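Local coordinates for carbohydrate oxidase (Microdochium nivale, PDB 3RJA), which oxidises the C1 hydroxyl of mono-, oligo- and polysaccharides to the corresponding lactones with FAD as cofactor, reducing molecular oxygen to hydrogen peroxide, at residues A207-R213 and T290-W295. Numbering follows the deposited sequence.
Sequences APKVLTR and TTSLNW
Pro208 and Trp295 show how the end of a strand pair can be closed by a bulky side chain wedged among smaller ones. The proline ring lies obliquely against the six-membered part of the indole, with Pro208 CD 3.5 Å from Trp295 CE3, while the methyl of Ala207 fills the hollow at the foot of the indole, 3.8 Å from Trp295 CB. Leu211 CD1 packs beside the backbone of Trp295, 3.8 Å from Trp295 N, and reaches CE3 of the ring obliquely at 4.1 Å. With CG anti to the tryptophan's own backbone N (chi1 -179°), the indole is turned so that its CE3 corner meets Pro208 and Leu211 while its base meets Ala207; Tyr264 of strand 258-264, the neighbour of 211-217 in the sheet, adds to the surround. Cutting the indole back to an alanine would probably open a gap beside Pro208 and Leu211 CD1, leaving the Ala207 methyl only a CB to pack on here. Trp295 N also donates to Pro208 O at 3.0 Å, tying the first turn of helix 295-301, N-capped by Asn294, to the loop ahead of strand 211-217.

Beyond this wedge the segments form an antiparallel pair at one border of the eight-stranded sheet beside the substrate-binding site, strand 286-293 being outermost. Leu211 and Leu293 form a hydrogen-bonded pair: Leu293 N donates to Leu211 O at 2.8 Å, whereas the return bond is weak. Arg213 and Thr291 repeat the pattern with two straighter bonds. On the face of these four residues, Leu293 CD1 fits against the root of Arg213, 3.7 Å from its CB, and the arginine runs on extended to a hydrogen bond with Ser301 and a cation-pi contact with Tyr302. On the other face, Thr212 CG2 meets Thr290 CB at 3.7 Å, both threonines touching Pro267 of helix 267-278, while Thr212 OG1 is hydrogen-bonded to Gly265 O.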
ATOM      1  N   ALA A 207      15.819 -15.774   0.140  1.00 16.58           N
ATOM      2  CA  ALA A 207      14.450 -16.251   0.050  1.00 17.94           C
ATOM      3  C   ALA A 207      14.269 -17.379   1.060  1.00 18.62           C
ATOM      4  O   ALA A 207      15.011 -18.329   1.020  1.00 18.97           O
ATOM      5  CB  ALA A 207      14.143 -16.728  -1.381  1.00 15.89           C
ATOM      6  N   PRO A 208      13.296 -17.260   1.987  1.00 20.93           N
ATOM      7  CA  PRO A 208      13.124 -18.279   3.045  1.00 20.69           C
ATOM      8  C   PRO A 208      12.759 -19.626   2.460  1.00 21.04           C
ATOM      9  O   PRO A 208      12.005 -19.688   1.472  1.00 18.21           O
ATOM     10  CB  PRO A 208      11.925 -17.770   3.851  1.00 19.82           C
ATOM     11  CG  PRO A 208      11.801 -16.354   3.534  1.00 20.08           C
ATOM     12  CD  PRO A 208      12.460 -16.069   2.221  1.00 20.42           C
ATOM     13  N   LYS A 209      13.286 -20.694   3.060  1.00 22.07           N
ATOM     14  CA  LYS A 209      13.005 -22.051   2.586  1.00 22.86           C
ATOM     15  C   LYS A 209      11.848 -22.690   3.351  1.00 21.33           C
ATOM     16  O   LYS A 209      11.145 -23.544   2.831  1.00 22.09           O
ATOM     17  CB  LYS A 209      14.259 -22.914   2.734  1.00 28.55           C
ATOM     18  CG  LYS A 209      15.404 -22.525   1.801  1.00 31.22           C
ATOM     19  CD  LYS A 209      16.596 -23.460   1.988  1.00 35.18           C
ATOM     20  CE  LYS A 209      17.757 -23.060   1.088  1.00 44.11           C
ATOM     21  NZ  LYS A 209      17.353 -23.063  -0.351  1.00 50.17           N
ATOM     22  N   VAL A 210      11.668 -22.289   4.602  1.00 19.68           N
ATOM     23  CA  VAL A 210      10.703 -22.933   5.488  1.00 19.01           C
ATOM     24  C   VAL A 210       9.680 -21.904   5.993  1.00 18.92           C
ATOM     25  O   VAL A 210      10.007 -21.010   6.795  1.00 16.91           O
ATOM     26  CB  VAL A 210      11.434 -23.662   6.666  1.00 20.57           C
ATOM     27  CG1 VAL A 210      10.459 -24.323   7.622  1.00 21.98           C
ATOM     28  CG2 VAL A 210      12.406 -24.703   6.131  1.00 21.93           C
ATOM     29  N   LEU A 211       8.440 -22.038   5.516  1.00 17.13           N
ATOM     30  CA  LEU A 211       7.350 -21.129   5.896  1.00 16.33           C
ATOM     31  C   LEU A 211       6.092 -21.941   6.106  1.00 17.28           C
ATOM     32  O   LEU A 211       5.871 -22.975   5.432  1.00 16.75           O
ATOM     33  CB  LEU A 211       7.085 -20.087   4.806  1.00 15.74           C
ATOM     34  CG  LEU A 211       8.199 -19.090   4.478  1.00 16.45           C
ATOM     35  CD1 LEU A 211       7.955 -18.390   3.143  1.00 14.96           C
ATOM     36  CD2 LEU A 211       8.484 -18.072   5.631  1.00 15.58           C
ATOM     37  N   THR A 212       5.259 -21.469   7.020  1.00 15.87           N
ATOM     38  CA  THR A 212       3.990 -22.119   7.270  1.00 18.07           C
ATOM     39  C   THR A 212       2.829 -21.122   7.138  1.00 19.03           C
ATOM     40  O   THR A 212       2.755 -20.099   7.851  1.00 18.10           O
ATOM     41  CB  THR A 212       3.959 -22.730   8.688  1.00 16.68           C
ATOM     42  OG1 THR A 212       4.977 -23.718   8.798  1.00 16.01           O
ATOM     43  CG2 THR A 212       2.622 -23.375   8.960  1.00 17.62           C
ATOM     44  N   ARG A 213       1.921 -21.439   6.237  1.00 18.39           N
ATOM     45  CA  ARG A 213       0.680 -20.714   6.150  1.00 18.71           C
ATOM     46  C   ARG A 213      -0.284 -21.295   7.166  1.00 17.99           C
ATOM     47  O   ARG A 213      -0.416 -22.507   7.277  1.00 15.30           O
ATOM     48  CB  ARG A 213       0.065 -20.820   4.770  1.00 18.65           C
ATOM     49  CG  ARG A 213      -1.365 -20.301   4.732  1.00 20.19           C
ATOM     50  CD  ARG A 213      -1.812 -20.038   3.304  1.00 22.16           C
ATOM     51  NE  ARG A 213      -3.124 -19.409   3.349  1.00 26.29           N
ATOM     52  CZ  ARG A 213      -3.696 -18.780   2.334  1.00 25.48           C
ATOM     53  NH1 ARG A 213      -3.076 -18.671   1.165  1.00 23.27           N
ATOM     54  NH2 ARG A 213      -4.898 -18.246   2.501  1.00 27.05           N
ATOM     55  N   THR A 290      -2.508 -26.511   8.354  1.00 22.83           N
ATOM     56  CA  THR A 290      -1.446 -25.602   7.919  1.00 23.50           C
ATOM     57  C   THR A 290      -1.005 -25.988   6.505  1.00 23.37           C
ATOM     58  O   THR A 290      -1.305 -27.090   6.047  1.00 23.48           O
ATOM     59  CB  THR A 290      -0.213 -25.722   8.832  1.00 22.91           C
ATOM     60  OG1 THR A 290       0.150 -27.100   8.919  1.00 25.49           O
ATOM     61  CG2 THR A 290      -0.485 -25.163  10.244  1.00 21.27           C
ATOM     62  N   THR A 291      -0.317 -25.090   5.805  1.00 21.54           N
ATOM     63  CA  THR A 291       0.372 -25.473   4.556  1.00 21.87           C
ATOM     64  C   THR A 291       1.830 -25.081   4.625  1.00 21.30           C
ATOM     65  O   THR A 291       2.157 -23.913   4.928  1.00 20.58           O
ATOM     66  CB  THR A 291      -0.220 -24.768   3.333  1.00 23.29           C
ATOM     67  OG1 THR A 291      -1.635 -24.758   3.443  1.00 25.83           O
ATOM     68  CG2 THR A 291       0.210 -25.452   2.025  1.00 23.79           C
ATOM     69  N   SER A 292       2.696 -26.041   4.311  1.00 20.61           N
ATOM     70  CA  SER A 292       4.134 -25.823   4.261  1.00 20.37           C
ATOM     71  C   SER A 292       4.559 -25.264   2.916  1.00 21.16           C
ATOM     72  O   SER A 292       4.169 -25.779   1.864  1.00 20.35           O
ATOM     73  CB  SER A 292       4.881 -27.121   4.600  1.00 23.04           C
ATOM     74  OG  SER A 292       4.502 -27.540   5.920  1.00 26.01           O
ATOM     75  N   LEU A 293       5.351 -24.194   2.947  1.00 19.44           N
ATOM     76  CA  LEU A 293       5.637 -23.436   1.723  1.00 19.03           C
ATOM     77  C   LEU A 293       7.068 -22.958   1.727  1.00 19.17           C
ATOM     78  O   LEU A 293       7.634 -22.685   2.799  1.00 19.03           O
ATOM     79  CB  LEU A 293       4.735 -22.183   1.631  1.00 19.59           C
ATOM     80  CG  LEU A 293       3.206 -22.349   1.608  1.00 20.21           C
ATOM     81  CD1 LEU A 293       2.513 -21.051   1.993  1.00 20.38           C
ATOM     82  CD2 LEU A 293       2.726 -22.821   0.246  1.00 17.84           C
ATOM     83  N   ASN A 294       7.650 -22.810   0.540  1.00 17.33           N
ATOM     84  CA  ASN A 294       8.834 -21.972   0.436  1.00 17.57           C
ATOM     85  C   ASN A 294       8.427 -20.549   0.033  1.00 16.95           C
ATOM     86  O   ASN A 294       7.219 -20.256  -0.135  1.00 15.73           O
ATOM     87  CB  ASN A 294       9.890 -22.577  -0.517  1.00 18.42           C
ATOM     88  CG  ASN A 294       9.421 -22.618  -1.956  1.00 21.04           C
ATOM     89  OD1 ASN A 294       8.558 -21.840  -2.380  1.00 20.01           O
ATOM     90  ND2 ASN A 294       9.987 -23.543  -2.722  1.00 23.52           N
ATOM     91  N   TRP A 295       9.427 -19.669  -0.097  1.00 15.87           N
ATOM     92  CA  TRP A 295       9.183 -18.278  -0.454  1.00 15.70           C
ATOM     93  C   TRP A 295       8.265 -18.092  -1.676  1.00 16.04           C
ATOM     94  O   TRP A 295       7.196 -17.483  -1.561  1.00 13.77           O
ATOM     95  CB  TRP A 295      10.493 -17.522  -0.718  1.00 14.91           C
ATOM     96  CG  TRP A 295      10.214 -16.094  -1.060  1.00 14.80           C
ATOM     97  CD1 TRP A 295      10.410 -15.486  -2.262  1.00 14.22           C
ATOM     98  CD2 TRP A 295       9.651 -15.094  -0.185  1.00 14.71           C
ATOM     99  NE1 TRP A 295      10.020 -14.158  -2.194  1.00 14.27           N
ATOM    100  CE2 TRP A 295       9.546 -13.896  -0.932  1.00 14.26           C
ATOM    101  CE3 TRP A 295       9.240 -15.097   1.152  1.00 14.00           C
ATOM    102  CZ2 TRP A 295       9.059 -12.696  -0.375  1.00 15.21           C
ATOM    103  CZ3 TRP A 295       8.763 -13.897   1.719  1.00 16.20           C
ATOM    104  CH2 TRP A 295       8.683 -12.706   0.955  1.00 13.85           C
TER
HETATM  105  O   HOH W   1      -3.226 -23.119   5.833  1.00 42.75           O